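Local coordinates for endo-beta-1,2-glucanase (Talaromyces funiculosus, PDB 6IMV), which hydrolyses internal beta-1,2-glucosidic linkages of beta-1,2-glucans as an endo-acting fungal glycoside hydrolase, at residues 247-252 against 303-308; 251-256 against 310-315; 293-298 against 368-373. All blocks are in the same frame, centred on the assembly; numbering follows the deposited sequence.

How the contacts relate
The three contacts illustrate how chemistry changes from the middle of a fold to its rim. Contacts 1 and 2 are buried near the centre of the chain, share Gly251 and Glu252, and follow each other along two backbone runs: a turn that enters helix 252-261 and the loop that leads to helix 318-337. Contact 1 is polar and faces a bound glucose; contact 2, one step further along, is aromatic, with one methionine sulfur and one buried polar relay. Contact 3 lies further out, its centre about 20 Å from the centre of the chain, where backbone bonds and a glycan dominate. Tyr249 ties it to contact 1, since its OH probably bonds Lys297 O. Contacts 2 and 3 do not touch.

Contact 1. Residues 247-252 against 303-308; sequences DPYEGE and SHETWK. With GLC (alpha-D-glucopyranose), chain D.
Tyr249 and Glu305 bring the two backbones together, their CA atoms 4.8 Å apart where a type I turn from Tyr249 to Glu252 meets the 3-10 segment 303-307, and Tyr249 CA makes a C-H...O contact with Glu305 O. Their side chains run side by side: Glu305 OE1 lies over one face of the phenol ring toward its rim, Pro248 CD covers the opposite face, and the glucose O6 reaches the ring edge. The Glu305 carboxylate is itself held by backbone N-H groups of Tyr299 and Trp300.

Glu250 packs CG against Trp307 CB, and the bend at chi2 (98°) turns CD toward the sugar. OE1 accepts from glucose O4 at 2.6 Å, while OE2 accepts from O3 at 2.5 Å. The carboxylate stands nearly perpendicular to the His304 ring (85°), whose CD2 edge faces OE2. His304 NE2 donates to the same glucose O4 at 3.0 Å, and Ser302 OG bonds its ND1. Asp247 OD2 accepts a hydrogen bond from O6 at 2.6 Å, and its OD1 closes an Asx turn on Tyr249 N.

Away from the sugar, the extended Lys308 chain carries NZ to Pro248 O at 2.7 Å. The same NZ forms a salt bridge with Glu252 OE1, also at 2.7 Å, from above the carboxylate plane. Glu252 OE1 also bonds Tyr314 OH and OE2 pairs with Lys276; two ammonium neighbours should favour the ionised carboxylate. The turn carrying Glu250 is tied to 303-308 through Pro248 O and Glu252, while the carboxylates of Asp247 and Glu250 accept from three hydroxyls of the glucose.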
loop_
_atom_site.group_PDB
_atom_site.type_symbol
_atom_site.label_atom_id
_atom_site.label_comp_id
_atom_site.label_asym_id
_atom_site.label_seq_id
_atom_site.Cartn_x
_atom_site.Cartn_y
_atom_site.Cartn_z
ATOM N N ASP A 247 -8.376 -8.327 -12.296
ATOM C CA ASP A 247 -9.347 -8.105 -11.227
ATOM C C ASP A 247 -9.334 -6.644 -10.771
ATOM O O ASP A 247 -8.481 -5.863 -11.175
ATOM C CB ASP A 247 -9.100 -9.115 -10.107
ATOM C CG ASP A 247 -7.774 -8.939 -9.392
ATOM O OD1 ASP A 247 -7.367 -7.779 -9.174
ATOM O OD2 ASP A 247 -7.176 -9.962 -9.042
ATOM N N PRO A 248 -10.296 -6.217 -9.921
ATOM C CA PRO A 248 -10.371 -4.823 -9.484
ATOM C C PRO A 248 -9.448 -4.413 -8.318
ATOM O O PRO A 248 -9.598 -3.302 -7.769
ATOM C CB PRO A 248 -11.830 -4.630 -9.048
ATOM C CG PRO A 248 -12.463 -6.017 -9.042
ATOM C CD PRO A 248 -11.392 -7.031 -9.386
ATOM N N TYR A 249 -8.494 -5.268 -7.952
ATOM C CA TYR A 249 -7.615 -5.005 -6.797
ATOM C C TYR A 249 -6.383 -4.235 -7.314
ATOM O O TYR A 249 -6.502 -3.481 -8.266
ATOM C CB TYR A 249 -7.429 -6.308 -6.008
ATOM C CG TYR A 249 -8.714 -7.098 -5.927
ATOM C CD1 TYR A 249 -9.878 -6.532 -5.424
ATOM C CD2 TYR A 249 -8.799 -8.376 -6.446
ATOM C CE1 TYR A 249 -11.080 -7.230 -5.414
ATOM C CE2 TYR A 249 -9.990 -9.084 -6.456
ATOM C CZ TYR A 249 -11.137 -8.512 -5.936
ATOM O OH TYR A 249 -12.307 -9.220 -5.942
ATOM N N GLU A 250 -5.223 -4.387 -6.664
ATOM C CA GLU A 250 -4.123 -3.417 -6.811
ATOM C C GLU A 250 -3.552 -3.449 -8.228
ATOM O O GLU A 250 -3.018 -2.445 -8.701
ATOM C CB GLU A 250 -2.985 -3.669 -5.818
ATOM C CG GLU A 250 -3.441 -4.024 -4.418
ATOM C CD GLU A 250 -3.429 -5.519 -4.183
ATOM O OE1 GLU A 250 -4.449 -6.170 -4.504
ATOM O OE2 GLU A 250 -2.361 -6.034 -3.755
ATOM N N GLY A 251 -3.683 -4.599 -8.899
ATOM C CA GLY A 251 -3.194 -4.789 -10.248
ATOM C C GLY A 251 -3.867 -3.877 -11.263
ATOM O O GLY A 251 -3.342 -3.669 -12.360
ATOM N N GLU A 252 -5.019 -3.306 -10.904
ATOM C CA GLU A 252 -5.744 -2.426 -11.819
ATOM C C GLU A 252 -4.918 -1.177 -12.154
ATOM O O GLU A 252 -5.078 -0.595 -13.240
ATOM C CB GLU A 252 -7.110 -2.053 -11.252
ATOM C CG GLU A 252 -8.020 -1.420 -12.286
ATOM C CD GLU A 252 -9.458 -1.356 -11.818
ATOM O OE1 GLU A 252 -9.826 -0.334 -11.198
ATOM O OE2 GLU A 252 -10.186 -2.350 -12.024
ATOM N N SER A 303 -7.868 -5.656 3.458
ATOM C CA SER A 303 -7.838 -4.210 3.262
ATOM C C SER A 303 -6.871 -3.828 2.131
ATOM O O SER A 303 -7.127 -2.871 1.404
ATOM C CB SER A 303 -7.488 -3.488 4.545
ATOM O OG SER A 303 -8.465 -3.732 5.541
ATOM N N HIS A 304 -5.760 -4.567 1.988
ATOM C CA HIS A 304 -4.697 -4.199 1.031
ATOM C C HIS A 304 -5.239 -4.157 -0.402
ATOM O O HIS A 304 -4.701 -3.427 -1.225
ATOM C CB HIS A 304 -3.472 -5.126 1.144
ATOM C CG HIS A 304 -3.581 -6.373 0.336
ATOM N ND1 HIS A 304 -4.311 -7.471 0.759
ATOM C CD2 HIS A 304 -3.071 -6.706 -0.866
ATOM C CE1 HIS A 304 -4.251 -8.421 -0.156
ATOM N NE2 HIS A 304 -3.495 -7.978 -1.156
ATOM N N GLU A 305 -6.308 -4.921 -0.680
ATOM C CA GLU A 305 -6.887 -5.032 -2.031
ATOM C C GLU A 305 -7.430 -3.683 -2.536
ATOM O O GLU A 305 -7.666 -3.535 -3.732
ATOM C CB GLU A 305 -7.993 -6.094 -2.055
ATOM C CG GLU A 305 -7.494 -7.492 -1.760
ATOM C CD GLU A 305 -8.574 -8.488 -1.342
ATOM O OE1 GLU A 305 -9.762 -8.242 -1.626
ATOM O OE2 GLU A 305 -8.221 -9.499 -0.702
ATOM N N THR A 306 -7.603 -2.709 -1.628
ATOM C CA THR A 306 -8.208 -1.402 -1.900
ATOM C C THR A 306 -7.140 -0.340 -2.228
ATOM O O THR A 306 -7.473 0.806 -2.499
ATOM C CB THR A 306 -9.089 -1.011 -0.703
ATOM O OG1 THR A 306 -10.134 -1.982 -0.614
ATOM C CG2 THR A 306 -9.692 0.370 -0.805
ATOM N N TRP A 307 -5.865 -0.752 -2.255
ATOM C CA TRP A 307 -4.665 0.082 -2.464
ATOM C C TRP A 307 -4.827 1.105 -3.600
ATOM O O TRP A 307 -4.306 2.214 -3.493
ATOM C CB TRP A 307 -3.488 -0.851 -2.752
ATOM C CG TRP A 307 -2.097 -0.307 -2.651
ATOM C CD1 TRP A 307 -1.520 0.682 -3.393
ATOM C CD2 TRP A 307 -1.043 -0.866 -1.840
ATOM N NE1 TRP A 307 -0.195 0.808 -3.064
ATOM C CE2 TRP A 307 0.134 -0.140 -2.128
ATOM C CE3 TRP A 307 -0.981 -1.915 -0.912
ATOM C CZ2 TRP A 307 1.349 -0.413 -1.499
ATOM C CZ3 TRP A 307 0.223 -2.190 -0.297
ATOM C CH2 TRP A 307 1.371 -1.447 -0.590
ATOM N N LYS A 308 -5.484 0.720 -4.700
ATOM C CA LYS A 308 -5.533 1.541 -5.915
ATOM C C LYS A 308 -6.123 2.929 -5.633
ATOM O O LYS A 308 -5.748 3.890 -6.293
ATOM C CB LYS A 308 -6.318 0.845 -7.029
ATOM C CG LYS A 308 -7.820 0.734 -6.802
ATOM C CD LYS A 308 -8.502 -0.230 -7.746
ATOM C CE LYS A 308 -10.011 -0.172 -7.655
ATOM N NZ LYS A 308 -10.657 -1.009 -8.693
HETATM C C1 GLC D . -2.062 -11.757 -5.641
HETATM C C2 GLC D . -1.405 -10.448 -5.264
HETATM C C3 GLC D . -2.259 -9.684 -4.268
HETATM C C4 GLC D . -3.630 -9.428 -4.869
HETATM C C5 GLC D . -4.258 -10.766 -5.259
HETATM C C6 GLC D . -5.575 -10.566 -6.004
HETATM O O1 GLC D . -2.044 -12.571 -4.449
HETATM O O2 GLC D . -0.144 -10.753 -4.651
HETATM O O3 GLC D . -1.665 -8.435 -3.916
HETATM O O4 GLC D . -4.437 -8.694 -3.939
HETATM O O5 GLC D . -3.379 -11.508 -6.113
HETATM O O6 GLC D . -5.367 -9.843 -7.221
HETATM O O HOH W 1 -10.494 -2.546 -5.352
#

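Contact 2. Residues 251-256 against 310-315; sequences GELFTW and LEMPYY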
loop_
_atom_site.group_PDB
_atom_site.type_symbol
_atom_site.label_atom_id
_atom_site.label_comp_id
_atom_site.label_asym_id
_atom_site.label_seq_id
_atom_site.Cartn_x
_atom_site.Cartn_y
_atom_site.Cartn_z
ATOM N N GLY A 251 -3.683 -4.599 -8.899
ATOM C CA GLY A 251 -3.194 -4.789 -10.248
ATOM C C GLY A 251 -3.867 -3.877 -11.263
ATOM O O GLY A 251 -3.342 -3.669 -12.360
ATOM N N GLU A 252 -5.019 -3.306 -10.904
ATOM C CA GLU A 252 -5.744 -2.426 -11.819
ATOM C C GLU A 252 -4.918 -1.177 -12.154
ATOM O O GLU A 252 -5.078 -0.595 -13.240
ATOM C CB GLU A 252 -7.110 -2.053 -11.252
ATOM C CG GLU A 252 -8.020 -1.420 -12.286
ATOM C CD GLU A 252 -9.458 -1.356 -11.818
ATOM O OE1 GLU A 252 -9.826 -0.334 -11.198
ATOM O OE2 GLU A 252 -10.186 -2.350 -12.024
ATOM N N LEU A 253 -4.038 -0.767 -11.243
ATOM C CA LEU A 253 -3.153 0.383 -11.489
ATOM C C LEU A 253 -2.308 0.127 -12.742
ATOM O O LEU A 253 -2.125 1.030 -13.569
ATOM C CB LEU A 253 -2.275 0.638 -10.260
ATOM C CG LEU A 253 -2.998 1.197 -9.035
ATOM C CD1 LEU A 253 -2.005 1.484 -7.920
ATOM C CD2 LEU A 253 -3.788 2.451 -9.387
ATOM N N PHE A 254 -1.827 -1.111 -12.897
ATOM C CA PHE A 254 -0.993 -1.442 -14.030
ATOM C C PHE A 254 -1.814 -1.446 -15.323
ATOM O O PHE A 254 -1.310 -1.013 -16.366
ATOM C CB PHE A 254 -0.271 -2.779 -13.857
ATOM C CG PHE A 254 0.832 -2.915 -14.870
ATOM C CD1 PHE A 254 2.016 -2.224 -14.705
ATOM C CD2 PHE A 254 0.637 -3.620 -16.045
ATOM C CE1 PHE A 254 3.017 -2.290 -15.662
ATOM C CE2 PHE A 254 1.643 -3.690 -16.996
ATOM C CZ PHE A 254 2.824 -3.026 -16.802
ATOM N N THR A 255 -3.060 -1.926 -15.258
ATOM C CA THR A 255 -3.975 -1.864 -16.397
ATOM C C THR A 255 -4.009 -0.441 -16.974
ATOM O O THR A 255 -3.882 -0.264 -18.186
ATOM C CB THR A 255 -5.397 -2.299 -16.030
ATOM O OG1 THR A 255 -5.336 -3.599 -15.447
ATOM C CG2 THR A 255 -6.326 -2.336 -17.223
ATOM N N TRP A 256 -4.186 0.555 -16.099
ATOM C CA TRP A 256 -4.261 1.958 -16.506
ATOM C C TRP A 256 -2.957 2.404 -17.173
ATOM O O TRP A 256 -2.989 3.229 -18.107
ATOM C CB TRP A 256 -4.586 2.870 -15.324
ATOM C CG TRP A 256 -5.997 2.769 -14.829
ATOM C CD1 TRP A 256 -6.396 2.366 -13.589
ATOM C CD2 TRP A 256 -7.195 3.121 -15.547
ATOM N NE1 TRP A 256 -7.759 2.439 -13.488
ATOM C CE2 TRP A 256 -8.277 2.905 -14.667
ATOM C CE3 TRP A 256 -7.461 3.611 -16.832
ATOM C CZ2 TRP A 256 -9.597 3.142 -15.039
ATOM C CZ3 TRP A 256 -8.769 3.847 -17.204
ATOM C CH2 TRP A 256 -9.819 3.618 -16.314
ATOM N N LEU A 310 -5.678 4.896 -3.260
ATOM C CA LEU A 310 -4.636 5.795 -2.739
ATOM C C LEU A 310 -3.908 6.516 -3.880
ATOM O O LEU A 310 -3.255 7.533 -3.637
ATOM C CB LEU A 310 -3.600 5.012 -1.925
ATOM C CG LEU A 310 -4.042 4.441 -0.579
ATOM C CD1 LEU A 310 -3.006 3.447 -0.075
ATOM C CD2 LEU A 310 -4.259 5.542 0.449
ATOM N N GLU A 311 -3.947 5.952 -5.091
ATOM C CA GLU A 311 -3.016 6.358 -6.155
ATOM C C GLU A 311 -3.735 6.997 -7.354
ATOM O O GLU A 311 -3.112 7.705 -8.100
ATOM C CB GLU A 311 -2.187 5.156 -6.604
ATOM C CG GLU A 311 -1.419 4.507 -5.462
ATOM C CD GLU A 311 -0.153 3.781 -5.876
ATOM O OE1 GLU A 311 0.525 4.238 -6.849
ATOM O OE2 GLU A 311 0.146 2.758 -5.249
ATOM N N MET A 312 -5.027 6.735 -7.553
ATOM C CA MET A 312 -5.777 7.339 -8.660
ATOM C C MET A 312 -7.131 7.795 -8.140
ATOM O O MET A 312 -7.629 7.244 -7.163
ATOM C CB MET A 312 -5.959 6.350 -9.815
ATOM C CG MET A 312 -4.636 5.907 -10.414
ATOM S SD MET A 312 -4.842 4.860 -11.850
ATOM C CE MET A 312 -5.197 6.073 -13.127
ATOM N N PRO A 313 -7.740 8.837 -8.748
ATOM C CA PRO A 313 -8.947 9.460 -8.197
ATOM C C PRO A 313 -10.250 8.678 -8.445
ATOM O O PRO A 313 -11.217 9.225 -8.972
ATOM C CB PRO A 313 -8.955 10.827 -8.905
ATOM C CG PRO A 313 -8.326 10.550 -10.243
ATOM C CD PRO A 313 -7.246 9.527 -9.953
ATOM N N TYR A 314 -10.277 7.422 -7.994
ATOM C CA TYR A 314 -11.454 6.580 -8.019
ATOM C C TYR A 314 -12.635 7.249 -7.297
ATOM O O TYR A 314 -13.771 7.102 -7.725
ATOM C CB TYR A 314 -11.140 5.226 -7.370
ATOM C CG TYR A 314 -10.387 4.283 -8.271
ATOM C CD1 TYR A 314 -11.072 3.425 -9.115
ATOM C CD2 TYR A 314 -8.998 4.253 -8.294
ATOM C CE1 TYR A 314 -10.400 2.558 -9.956
ATOM C CE2 TYR A 314 -8.312 3.391 -9.137
ATOM C CZ TYR A 314 -9.017 2.543 -9.974
ATOM O OH TYR A 314 -8.373 1.683 -10.823
ATOM N N TYR A 315 -12.367 7.971 -6.201
ATOM C CA TYR A 315 -13.444 8.503 -5.354
ATOM C C TYR A 315 -14.003 9.825 -5.900
ATOM O O TYR A 315 -14.922 10.371 -5.288
ATOM C CB TYR A 315 -12.979 8.624 -3.901
ATOM C CG TYR A 315 -12.735 7.306 -3.211
ATOM C CD1 TYR A 315 -13.134 6.102 -3.782
ATOM C CD2 TYR A 315 -12.099 7.255 -1.976
ATOM C CE1 TYR A 315 -12.887 4.891 -3.157
ATOM C CE2 TYR A 315 -11.867 6.053 -1.330
ATOM C CZ TYR A 315 -12.267 4.865 -1.919
ATOM O OH TYR A 315 -12.045 3.667 -1.301
#
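Trp256 and Tyr314 are the flat groups here, and they meet obliquely, with their planes at 65°. Met312 CE sits over one face of the indole, in a CH-pi contact 4.1 Å from the centroid of the five-membered ring. Met312 SD approaches that ring more slantwise, touching Trp256 CD1 at 3.4 Å. At the indole edge stands Tyr314 OH, only 3° out of plane, and it accepts a hydrogen bond from Trp256 NE1 at 2.8 Å. The Tyr314 ring in turn has Glu252 OE1 near its plane at the phenol edge.

A short polar relay results, for Tyr314 OH donates to Glu252 OE1 at 2.5 Å, on the anti lone pair of that oxygen. This buried hydroxyl therefore has both a donor and an acceptor, and the second bond should strengthen the first.

Leu253 packs against Glu311 and Met312, with a separate methyl for each. CD1 lies against the Glu311 carboxylate carbon, CD, at 3.6 Å, while CD2 meets Met312 SD at 3.6 Å as the two side chains slide past each other in opposite directions. The bend at chi3 (79°) turns Met312 CE back over the indole. An inverse gamma turn centred on Pro313, closed from Tyr314 N to Met312 O, sets Met312 and Tyr314 beside the same tryptophan.

Phe464 and Ile468 of helix 461-475 and Trp171 of helix 163-182 pack against the cluster. The Met-aromatic motif thus joins the start of helix 252-261 to the loop leading into helix 318-337, and the helices packed round it probably belong to the (alpha/alpha)6 barrel of this family.

Contact 3. Residues 293-298 against 368-373; sequences ITVQKG and PSIANQ. With NAG (2-acetamido-2-deoxy-beta-D-glucopyranose), chain H.
Gly298 O is gripped from the other segment by two neighbouring groups: Asn372 N donates to it at 2.8 Å, and Ala371 CA adds a C-H...O contact at 3.4 Å. Gly298 N completes the pattern by donating to Ile370 O at 2.9 Å, in the carbonyl plane and almost straight (173°). Together the two bonds make a single beta bridge of parallel type between Gly298 and Ala371, where the short touching parts run 32° apart. It extends strand 290-296, the partner of strand 282-287 in a two-stranded antiparallel sheet, just past its end to the loop that carries an N-glycosylation sequon, Asn-Gln-Thr.

Upstream of the bridge on the strand, Val295 crosses Ile370 at about a right angle, and the two meet through their CG2 methyls at 4.0 Å. Val295 also touches Ala330 of helix 318-337, and Ile370 touches Tyr285 of strand 282-287.

Lys297 marks the change toward the surface. With CG anti to the backbone N (chi1 -168°) and the rest of the chain extended, its methylenes run past Ile370 O and bring CE to 3.6 Å from Ala371 O. NZ then reaches O7 of the N-acetylglucosamine; the bond refines to a very short distance, so its exact geometry is doubtful, although the pairing of ammonium with acetamide oxygen is chemically sensible. Gln279 OE1 offers the sugar a second partner.

The glycan itself is linked through Asn372 ND2, 1.4 Å from its C1. The remaining amide oxygen is engaged as well: Gln373 NE2 donates to Asn372 OD1 at 2.9 Å, with that oxygen lying close to the Gln373 amide plane.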
loop_
_atom_site.group_PDB
_atom_site.type_symbol
_atom_site.label_atom_id
_atom_site.label_comp_id
_atom_site.label_asym_id
_atom_site.label_seq_id
_atom_site.Cartn_x
_atom_site.Cartn_y
_atom_site.Cartn_z
ATOM N N ILE A 293 -25.358 -5.295 3.161
ATOM C CA ILE A 293 -24.540 -4.210 2.633
ATOM C C ILE A 293 -23.915 -4.677 1.310
ATOM O O ILE A 293 -23.130 -5.624 1.295
ATOM C CB ILE A 293 -23.447 -3.767 3.627
ATOM C CG1 ILE A 293 -24.004 -3.374 4.994
ATOM C CG2 ILE A 293 -22.632 -2.626 3.025
ATOM C CD1 ILE A 293 -22.982 -3.430 6.107
ATOM N N THR A 294 -24.240 -3.986 0.217
ATOM C CA THR A 294 -23.689 -4.294 -1.097
ATOM C C THR A 294 -22.248 -3.786 -1.180
ATOM O O THR A 294 -21.974 -2.597 -0.927
ATOM C CB THR A 294 -24.516 -3.675 -2.231
ATOM O OG1 THR A 294 -25.864 -4.115 -2.083
ATOM C CG2 THR A 294 -23.989 -4.047 -3.599
ATOM N N VAL A 295 -21.341 -4.697 -1.547
ATOM C CA VAL A 295 -19.937 -4.386 -1.693
ATOM C C VAL A 295 -19.419 -4.972 -3.005
ATOM O O VAL A 295 -20.021 -5.875 -3.594
ATOM C CB VAL A 295 -19.119 -4.924 -0.503
ATOM C CG1 VAL A 295 -19.572 -4.303 0.801
ATOM C CG2 VAL A 295 -19.160 -6.446 -0.420
ATOM N N GLN A 296 -18.261 -4.460 -3.421
ATOM C CA GLN A 296 -17.412 -5.120 -4.395
ATOM C C GLN A 296 -16.827 -6.390 -3.768
ATOM O O GLN A 296 -16.142 -6.326 -2.736
ATOM C CB GLN A 296 -16.269 -4.195 -4.807
ATOM C CG GLN A 296 -15.307 -4.846 -5.792
ATOM C CD GLN A 296 -14.186 -3.904 -6.136
ATOM O OE1 GLN A 296 -14.261 -3.175 -7.119
ATOM N NE2 GLN A 296 -13.156 -3.904 -5.309
ATOM N N LYS A 297 -17.077 -7.533 -4.409
ATOM C CA LYS A 297 -16.533 -8.796 -3.959
ATOM C C LYS A 297 -15.001 -8.720 -3.978
ATOM O O LYS A 297 -14.414 -8.243 -4.939
ATOM C CB LYS A 297 -17.048 -9.932 -4.840
ATOM C CG LYS A 297 -16.783 -11.328 -4.298
ATOM C CD LYS A 297 -17.344 -12.398 -5.202
ATOM C CE LYS A 297 -17.133 -13.782 -4.638
ATOM N NZ LYS A 297 -17.733 -14.805 -5.521
ATOM N N GLY A 298 -14.379 -9.146 -2.874
ATOM C CA GLY A 298 -12.938 -9.093 -2.701
ATOM C C GLY A 298 -12.257 -10.377 -3.151
ATOM O O GLY A 298 -12.902 -11.357 -3.519
ATOM N N PRO A 368 -14.485 -13.690 4.574
ATOM C CA PRO A 368 -14.740 -14.772 3.627
ATOM C C PRO A 368 -16.084 -14.723 2.889
ATOM O O PRO A 368 -16.136 -15.114 1.740
ATOM C CB PRO A 368 -14.687 -16.075 4.452
ATOM C CG PRO A 368 -14.305 -15.686 5.871
ATOM C CD PRO A 368 -14.164 -14.177 5.920
ATOM N N SER A 369 -17.143 -14.244 3.540
ATOM C CA SER A 369 -18.508 -14.287 2.967
ATOM C C SER A 369 -18.661 -13.323 1.782
ATOM O O SER A 369 -19.652 -13.394 1.065
ATOM C CB SER A 369 -19.554 -14.020 4.026
ATOM O OG SER A 369 -19.388 -12.726 4.595
ATOM N N ILE A 370 -17.708 -12.399 1.599
ATOM C CA ILE A 370 -17.756 -11.425 0.508
ATOM C C ILE A 370 -16.443 -11.481 -0.282
ATOM O O ILE A 370 -15.980 -10.462 -0.803
ATOM C CB ILE A 370 -18.043 -10.015 1.066
ATOM C CG1 ILE A 370 -17.108 -9.655 2.221
ATOM C CG2 ILE A 370 -19.506 -9.902 1.476
ATOM C CD1 ILE A 370 -17.254 -8.241 2.731
ATOM N N ALA A 371 -15.860 -12.684 -0.358
ATOM C CA ALA A 371 -14.522 -12.930 -0.921
ATOM C C ALA A 371 -14.593 -14.086 -1.924
ATOM O O ALA A 371 -15.345 -15.033 -1.734
ATOM C CB ALA A 371 -13.540 -13.239 0.184
ATOM N N ASN A 372 -13.786 -13.982 -2.981
ATOM C CA ASN A 372 -13.550 -15.046 -3.939
ATOM C C ASN A 372 -12.943 -16.269 -3.233
ATOM O O ASN A 372 -13.334 -17.414 -3.489
ATOM C CB ASN A 372 -12.613 -14.566 -5.045
ATOM C CG ASN A 372 -12.440 -15.590 -6.141
ATOM O OD1 ASN A 372 -11.451 -16.317 -6.166
ATOM N ND2 ASN A 372 -13.406 -15.652 -7.039
ATOM N N GLN A 373 -11.987 -16.002 -2.336
ATOM C CA GLN A 373 -11.243 -17.025 -1.617
ATOM C C GLN A 373 -11.784 -17.142 -0.191
ATOM O O GLN A 373 -11.504 -16.295 0.649
ATOM C CB GLN A 373 -9.762 -16.643 -1.598
ATOM C CG GLN A 373 -9.159 -16.514 -2.986
ATOM C CD GLN A 373 -8.963 -17.870 -3.620
ATOM O OE1 GLN A 373 -8.262 -18.726 -3.089
ATOM N NE2 GLN A 373 -9.569 -18.069 -4.772
HETATM C C1 NAG H . -13.364 -16.561 -8.154
HETATM C C2 NAG H . -14.716 -17.238 -8.369
HETATM C C3 NAG H . -14.633 -18.050 -9.654
HETATM C C4 NAG H . -14.333 -17.098 -10.808
HETATM C C5 NAG H . -12.932 -16.518 -10.570
HETATM C C6 NAG H . -12.478 -15.557 -11.665
HETATM C C7 NAG H . -15.958 -17.818 -6.323
HETATM C C8 NAG H . -16.125 -18.823 -5.236
HETATM N N2 NAG H . -15.062 -18.110 -7.261
HETATM O O3 NAG H . -15.875 -18.699 -9.863
HETATM O O4 NAG H . -14.489 -17.764 -12.068
HETATM O O5 NAG H . -12.970 -15.811 -9.322
HETATM O O6 NAG H . -13.522 -14.613 -11.952
HETATM O O7 NAG H . -16.598 -16.788 -6.323
#